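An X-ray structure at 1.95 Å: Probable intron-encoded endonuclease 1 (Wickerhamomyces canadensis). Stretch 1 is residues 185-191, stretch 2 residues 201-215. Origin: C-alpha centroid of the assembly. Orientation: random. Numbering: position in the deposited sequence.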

ATOM      1  N   LYS A 185      -6.184 -17.659   8.124  1.00 30.61           N
ATOM      2  CA  LYS A 185      -4.978 -17.899   7.260  1.00 33.36           C
ATOM      3  C   LYS A 185      -3.641 -17.764   8.017  1.00 33.62           C
ATOM      4  O   LYS A 185      -2.743 -18.547   7.710  1.00 32.68           O
ATOM      5  CB  LYS A 185      -4.976 -16.996   6.034  1.00 32.32           C
ATOM      6  CG  LYS A 185      -3.901 -17.362   5.023  1.00 31.72           C
ATOM      7  CD  LYS A 185      -4.043 -16.557   3.771  1.00 27.80           C
ATOM      8  CE  LYS A 185      -3.132 -17.020   2.666  1.00 25.13           C
ATOM      9  NZ  LYS A 185      -3.463 -16.189   1.500  1.00 25.33           N
ATOM     10  N   PHE A 186      -3.483 -16.823   8.961  1.00 34.88           N
ATOM     11  CA  PHE A 186      -2.192 -16.561   9.644  1.00 32.18           C
ATOM     12  C   PHE A 186      -2.255 -16.953  11.130  1.00 37.23           C
ATOM     13  O   PHE A 186      -1.263 -16.761  11.842  1.00 41.31           O
ATOM     14  CB  PHE A 186      -1.805 -15.102   9.416  1.00 32.32           C
ATOM     15  CG  PHE A 186      -1.697 -14.739   7.962  1.00 30.39           C
ATOM     16  CD1 PHE A 186      -0.662 -15.230   7.186  1.00 32.78           C
ATOM     17  CD2 PHE A 186      -2.627 -13.904   7.368  1.00 28.76           C
ATOM     18  CE1 PHE A 186      -0.583 -14.923   5.832  1.00 32.86           C
ATOM     19  CE2 PHE A 186      -2.543 -13.596   6.023  1.00 29.84           C
ATOM     20  CZ  PHE A 186      -1.519 -14.105   5.256  1.00 29.65           C
ATOM     21  N   ASN A 187      -3.369 -17.543  11.552  1.00 38.93           N
ATOM     22  CA  ASN A 187      -3.688 -17.886  12.953  1.00 40.66           C
ATOM     23  C   ASN A 187      -3.387 -16.692  13.861  1.00 35.87           C
ATOM     24  O   ASN A 187      -2.667 -16.835  14.826  1.00 35.29           O
ATOM     25  CB  ASN A 187      -2.997 -19.174  13.410  1.00 48.39           C
ATOM     26  CG  ASN A 187      -3.812 -19.848  14.500  1.00 53.51           C
ATOM     27  OD1 ASN A 187      -4.998 -19.529  14.680  1.00 48.04           O
ATOM     28  ND2 ASN A 187      -3.181 -20.738  15.255  1.00 47.84           N
ATOM     29  N   LEU A 188      -3.994 -15.560  13.566  1.00 33.16           N
ATOM     30  CA  LEU A 188      -3.979 -14.377  14.454  1.00 33.61           C
ATOM     31  C   LEU A 188      -5.252 -14.420  15.309  1.00 33.90           C
ATOM     32  O   LEU A 188      -6.142 -15.205  14.980  1.00 35.28           O
ATOM     33  CB  LEU A 188      -3.951 -13.128  13.572  1.00 32.04           C
ATOM     34  CG  LEU A 188      -2.632 -12.893  12.832  1.00 32.28           C
ATOM     35  CD1 LEU A 188      -2.835 -11.800  11.793  1.00 31.78           C
ATOM     36  CD2 LEU A 188      -1.534 -12.530  13.823  1.00 32.57           C
ATOM     37  N   ASN A 189      -5.351 -13.508  16.268  1.00 33.30           N
ATOM     38  CA  ASN A 189      -6.538 -13.253  17.117  1.00 33.40           C
ATOM     39  C   ASN A 189      -6.915 -11.785  17.017  1.00 31.40           C
ATOM     40  O   ASN A 189      -7.279 -11.203  18.059  1.00 32.10           O
ATOM     41  CB  ASN A 189      -6.277 -13.631  18.566  1.00 34.61           C
ATOM     42  CG  ASN A 189      -5.955 -15.098  18.697  1.00 35.89           C
ATOM     43  OD1 ASN A 189      -6.881 -15.908  18.794  1.00 39.04           O
ATOM     44  ND2 ASN A 189      -4.669 -15.437  18.640  1.00 31.87           N
ATOM     45  N   CYS A 190      -6.862 -11.230  15.817  1.00 27.59           N
ATOM     46  CA  CYS A 190      -7.389  -9.870  15.537  1.00 33.23           C
ATOM     47  C   CYS A 190      -8.824  -9.771  16.028  1.00 31.05           C
ATOM     48  O   CYS A 190      -9.538 -10.749  15.891  1.00 37.03           O
ATOM     49  CB  CYS A 190      -7.484  -9.568  14.046  1.00 35.68           C
ATOM     50  SG  CYS A 190      -5.869  -9.718  13.280  1.00 48.61           S
ATOM     51  N   SER A 191      -9.250  -8.589  16.426  1.00 28.79           N
ATOM     52  CA  SER A 191     -10.662  -8.294  16.752  1.00 28.79           C
ATOM     53  C   SER A 191     -10.911  -6.872  16.288  1.00 29.84           C
ATOM     54  O   SER A 191      -9.908  -6.166  16.033  1.00 30.44           O
ATOM     55  CB  SER A 191     -10.922  -8.463  18.209  1.00 29.22           C
ATOM     56  OG  SER A 191     -10.144  -7.534  18.967  1.00 31.45           O
ATOM     57  N   ILE A 201      -8.593  -2.658  12.919  1.00 24.72           N
ATOM     58  CA  ILE A 201      -8.176  -4.040  13.279  1.00 24.53           C
ATOM     59  C   ILE A 201      -7.158  -3.924  14.395  1.00 26.18           C
ATOM     60  O   ILE A 201      -6.092  -3.349  14.134  1.00 27.79           O
ATOM     61  CB  ILE A 201      -7.613  -4.775  12.050  1.00 25.29           C
ATOM     62  CG1 ILE A 201      -8.625  -4.775  10.900  1.00 27.44           C
ATOM     63  CG2 ILE A 201      -7.168  -6.191  12.407  1.00 25.78           C
ATOM     64  CD1 ILE A 201      -8.199  -5.595   9.677  1.00 27.83           C
ATOM     65  N   TYR A 202      -7.500  -4.406  15.592  1.00 28.39           N
ATOM     66  CA  TYR A 202      -6.634  -4.447  16.792  1.00 27.47           C
ATOM     67  C   TYR A 202      -5.933  -5.799  16.744  1.00 27.46           C
ATOM     68  O   TYR A 202      -6.636  -6.844  16.596  1.00 30.49           O
ATOM     69  CB  TYR A 202      -7.507  -4.235  18.041  1.00 29.67           C
ATOM     70  CG  TYR A 202      -6.903  -4.594  19.377  1.00 32.15           C
ATOM     71  CD1 TYR A 202      -6.175  -3.667  20.113  1.00 33.28           C
ATOM     72  CD2 TYR A 202      -7.099  -5.847  19.942  1.00 33.31           C
ATOM     73  CE1 TYR A 202      -5.633  -3.987  21.351  1.00 36.20           C
ATOM     74  CE2 TYR A 202      -6.552  -6.191  21.174  1.00 31.26           C
ATOM     75  CZ  TYR A 202      -5.825  -5.252  21.889  1.00 34.24           C
ATOM     76  OH  TYR A 202      -5.269  -5.576  23.095  1.00 27.54           O
ATOM     77  N   ILE A 203      -4.607  -5.806  16.815  1.00 27.02           N
ATOM     78  CA  ILE A 203      -3.790  -7.047  16.930  1.00 27.36           C
ATOM     79  C   ILE A 203      -3.272  -7.120  18.356  1.00 29.64           C
ATOM     80  O   ILE A 203      -2.367  -6.370  18.695  1.00 30.42           O
ATOM     81  CB  ILE A 203      -2.626  -7.053  15.937  1.00 28.13           C
ATOM     82  CG1 ILE A 203      -3.124  -6.837  14.502  1.00 29.09           C
ATOM     83  CG2 ILE A 203      -1.782  -8.331  16.099  1.00 26.21           C
ATOM     84  CD1 ILE A 203      -2.010  -6.527  13.486  1.00 29.20           C
ATOM     85  N   PRO A 204      -3.781  -8.060  19.194  1.00 35.70           N
ATOM     86  CA  PRO A 204      -3.524  -8.027  20.633  1.00 34.02           C
ATOM     87  C   PRO A 204      -2.041  -8.321  20.873  1.00 30.77           C
ATOM     88  O   PRO A 204      -1.413  -8.870  19.984  1.00 32.35           O
ATOM     89  CB  PRO A 204      -4.387  -9.175  21.166  1.00 31.82           C
ATOM     90  CG  PRO A 204      -4.324 -10.178  20.006  1.00 35.45           C
ATOM     91  CD  PRO A 204      -4.511  -9.289  18.796  1.00 33.91           C
ATOM     92  N   ASN A 205      -1.570  -7.961  22.067  1.00 26.89           N
ATOM     93  CA  ASN A 205      -0.183  -8.136  22.535  1.00 28.78           C
ATOM     94  C   ASN A 205       0.270  -9.584  22.354  1.00 28.90           C
ATOM     95  O   ASN A 205       1.462  -9.811  22.062  1.00 28.69           O
ATOM     96  CB  ASN A 205      -0.009  -7.716  24.000  1.00 27.66           C
ATOM     97  CG  ASN A 205       1.398  -7.981  24.482  1.00 26.67           C
ATOM     98  OD1 ASN A 205       2.304  -7.229  24.119  1.00 29.20           O
ATOM     99  ND2 ASN A 205       1.611  -9.085  25.203  1.00 23.72           N
ATOM    100  N   LYS A 206      -0.618 -10.536  22.581  1.00 30.09           N
ATOM    101  CA  LYS A 206      -0.191 -11.957  22.574  1.00 30.00           C
ATOM    102  C   LYS A 206      -0.019 -12.422  21.120  1.00 30.51           C
ATOM    103  O   LYS A 206       0.584 -13.509  20.954  1.00 26.18           O
ATOM    104  CB  LYS A 206      -1.197 -12.810  23.343  1.00 33.29           C
ATOM    105  CG  LYS A 206      -2.514 -13.111  22.647  1.00 38.74           C
ATOM    106  CD  LYS A 206      -3.505 -13.739  23.608  1.00 42.55           C
ATOM    107  CE  LYS A 206      -4.612 -14.509  22.937  1.00 45.78           C
ATOM    108  NZ  LYS A 206      -5.508 -13.602  22.191  1.00 49.56           N
ATOM    109  N   ASP A 207      -0.471 -11.641  20.117  1.00 26.59           N
ATOM    110  CA  ASP A 207      -0.142 -11.924  18.683  1.00 28.70           C
ATOM    111  C   ASP A 207       1.184 -11.272  18.265  1.00 26.69           C
ATOM    112  O   ASP A 207       1.637 -11.524  17.122  1.00 24.05           O
ATOM    113  CB  ASP A 207      -1.241 -11.461  17.724  1.00 27.86           C
ATOM    114  CG  ASP A 207      -2.394 -12.430  17.647  1.00 27.64           C
ATOM    115  OD1 ASP A 207      -2.197 -13.584  18.098  1.00 28.51           O
ATOM    116  OD2 ASP A 207      -3.472 -12.018  17.158  1.00 25.16           O
ATOM    117  N   TYR A 208       1.841 -10.504  19.133  1.00 29.65           N
ATOM    118  CA  TYR A 208       3.007  -9.672  18.702  1.00 29.13           C
ATOM    119  C   TYR A 208       4.138 -10.517  18.114  1.00 28.64           C
ATOM    120  O   TYR A 208       4.587 -10.149  17.043  1.00 30.64           O
ATOM    121  CB  TYR A 208       3.631  -8.831  19.816  1.00 28.09           C
ATOM    122  CG  TYR A 208       4.787  -8.009  19.306  1.00 25.85           C
ATOM    123  CD1 TYR A 208       4.564  -6.849  18.584  1.00 24.60           C
ATOM    124  CD2 TYR A 208       6.095  -8.413  19.492  1.00 25.32           C
ATOM    125  CE1 TYR A 208       5.615  -6.088  18.100  1.00 25.18           C
ATOM    126  CE2 TYR A 208       7.160  -7.668  19.003  1.00 27.61           C
ATOM    127  CZ  TYR A 208       6.920  -6.490  18.311  1.00 28.01           C
ATOM    128  OH  TYR A 208       7.951  -5.737  17.805  1.00 26.61           O
ATOM    129  N   GLU A 209       4.596 -11.587  18.783  1.00 30.61           N
ATOM    130  CA  GLU A 209       5.747 -12.402  18.308  1.00 34.72           C
ATOM    131  C   GLU A 209       5.392 -13.004  16.941  1.00 31.91           C
ATOM    132  O   GLU A 209       6.230 -12.897  16.038  1.00 31.65           O
ATOM    133  CB  GLU A 209       6.203 -13.445  19.333  1.00 39.30           C
ATOM    134  CG  GLU A 209       7.134 -12.897  20.428  1.00 51.19           C
ATOM    135  CD  GLU A 209       8.301 -11.993  20.014  1.00 58.16           C
ATOM    136  OE1 GLU A 209       9.200 -12.450  19.262  1.00 66.51           O
ATOM    137  OE2 GLU A 209       8.324 -10.819  20.457  1.00 60.41           O
ATOM    138  N   LEU A 210       4.150 -13.459  16.754  1.00 29.57           N
ATOM    139  CA  LEU A 210       3.671 -14.097  15.503  1.00 31.37           C
ATOM    140  C   LEU A 210       3.723 -13.054  14.388  1.00 30.84           C
ATOM    141  O   LEU A 210       4.353 -13.332  13.353  1.00 30.15           O
ATOM    142  CB  LEU A 210       2.246 -14.643  15.691  1.00 32.77           C
ATOM    143  CG  LEU A 210       1.520 -15.108  14.418  1.00 33.00           C
ATOM    144  CD1 LEU A 210       2.330 -16.172  13.696  1.00 32.50           C
ATOM    145  CD2 LEU A 210       0.139 -15.655  14.747  1.00 32.15           C
ATOM    146  N   PHE A 211       3.098 -11.895  14.611  1.00 28.17           N
ATOM    147  CA  PHE A 211       2.943 -10.841  13.580  1.00 27.65           C
ATOM    148  C   PHE A 211       4.333 -10.383  13.153  1.00 28.35           C
ATOM    149  O   PHE A 211       4.707 -10.471  11.977  1.00 24.77           O
ATOM    150  CB  PHE A 211       2.123  -9.681  14.110  1.00 27.02           C
ATOM    151  CG  PHE A 211       1.726  -8.691  13.053  1.00 29.24           C
ATOM    152  CD1 PHE A 211       0.661  -8.951  12.206  1.00 31.59           C
ATOM    153  CD2 PHE A 211       2.411  -7.506  12.906  1.00 32.09           C
ATOM    154  CE1 PHE A 211       0.260  -8.021  11.257  1.00 34.98           C
ATOM    155  CE2 PHE A 211       2.033  -6.587  11.933  1.00 32.66           C
ATOM    156  CZ  PHE A 211       0.940  -6.831  11.133  1.00 35.24           C
ATOM    157  N   TYR A 212       5.163 -10.074  14.136  1.00 30.39           N
ATOM    158  CA  TYR A 212       6.565  -9.670  13.891  1.00 28.27           C
ATOM    159  C   TYR A 212       7.212 -10.696  12.961  1.00 26.84           C
ATOM    160  O   TYR A 212       7.790 -10.281  11.980  1.00 26.98           O
ATOM    161  CB  TYR A 212       7.323  -9.535  15.210  1.00 30.27           C
ATOM    162  CG  TYR A 212       8.763  -9.079  15.120  1.00 31.34           C
ATOM    163  CD1 TYR A 212       9.090  -7.731  15.155  1.00 32.90           C
ATOM    164  CD2 TYR A 212       9.799  -9.999  15.074  1.00 30.93           C
ATOM    165  CE1 TYR A 212      10.413  -7.309  15.130  1.00 35.49           C
ATOM    166  CE2 TYR A 212      11.123  -9.599  15.013  1.00 34.00           C
ATOM    167  CZ  TYR A 212      11.431  -8.248  15.027  1.00 35.26           C
ATOM    168  OH  TYR A 212      12.737  -7.854  14.987  1.00 37.49           O
ATOM    169  N   ASN A 213       7.161 -11.977  13.300  1.00 26.36           N
ATOM    170  CA  ASN A 213       7.929 -13.030  12.588  1.00 29.91           C
ATOM    171  C   ASN A 213       7.377 -13.226  11.174  1.00 33.14           C
ATOM    172  O   ASN A 213       8.152 -13.764  10.337  1.00 30.62           O
ATOM    173  CB  ASN A 213       7.974 -14.361  13.346  1.00 31.76           C
ATOM    174  CG  ASN A 213       8.956 -14.325  14.497  1.00 34.69           C
ATOM    175  OD1 ASN A 213      10.054 -13.823  14.336  1.00 34.68           O
ATOM    176  ND2 ASN A 213       8.560 -14.808  15.666  1.00 35.11           N
ATOM    177  N   LEU A 214       6.114 -12.833  10.928  1.00 31.67           N
ATOM    178  CA  LEU A 214       5.491 -12.866   9.577  1.00 32.99           C
ATOM    179  C   LEU A 214       5.971 -11.673   8.758  1.00 31.87           C
ATOM    180  O   LEU A 214       6.246 -11.876   7.564  1.00 30.93           O
ATOM    181  CB  LEU A 214       3.958 -12.789   9.645  1.00 32.86           C
ATOM    182  CG  LEU A 214       3.223 -13.935  10.333  1.00 30.53           C
ATOM    183  CD1 LEU A 214       1.747 -13.595  10.413  1.00 31.08           C
ATOM    184  CD2 LEU A 214       3.427 -15.268   9.623  1.00 30.81           C
ATOM    185  N   VAL A 215       5.935 -10.466   9.323  1.00 27.57           N
ATOM    186  CA  VAL A 215       6.126  -9.228   8.512  1.00 26.59           C
ATOM    187  C   VAL A 215       7.549  -8.667   8.656  1.00 28.82           C
ATOM    188  O   VAL A 215       7.972  -7.991   7.707  1.00 27.29           O
ATOM    189  CB  VAL A 215       5.066  -8.148   8.785  1.00 24.35           C
ATOM    190  CG1 VAL A 215       3.662  -8.732   8.807  1.00 25.11           C
ATOM    191  CG2 VAL A 215       5.311  -7.336  10.047  1.00 24.61           C
TER

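The contact between these two stretches is a mixed one, in which a single antiparallel backbone pair and a two-pronged carboxylate clamp accompany a modest apolar interface. At the strand end, Ser191 N donates to Tyr202 O (3.1 Å) and Tyr202 N to Ser191 O (3.0 Å), a reciprocal pair that depends on main-chain atoms alone. The same Tyr202 O also receives a CA-H...O contact from Cys190 CA at 3.3 Å.

Asp207 supplies the clamp. Asp207 lies in the 3-10 segment just before the helix, and its CA-to-CB bond points toward the loop; Asp207 OD2 accepts from Asn189 N at 2.6 Å and Asp207 OD1 from Asn189 ND2 at 3.1 Å. Both angles are nearly linear, so one carboxylate holds backbone and side chain of the same residue; an asparagine suits the site because its amide offers the second donor.

Apolar groups fill in around these polar anchors. Leu188, buried, starts sideways but extends its CD2 to 3.7 Å from Leu210 CD2 and to the edge of the Phe211 ring. Compact Cys190 fits close to the strand, its CB 3.8 Å from Ile201 CG2 and its SG 4.2 Å from Ile203 CG1. Farther along the helix, Leu214 CD1 lies 4.0 Å from Phe186 CB, extending the apolar contact.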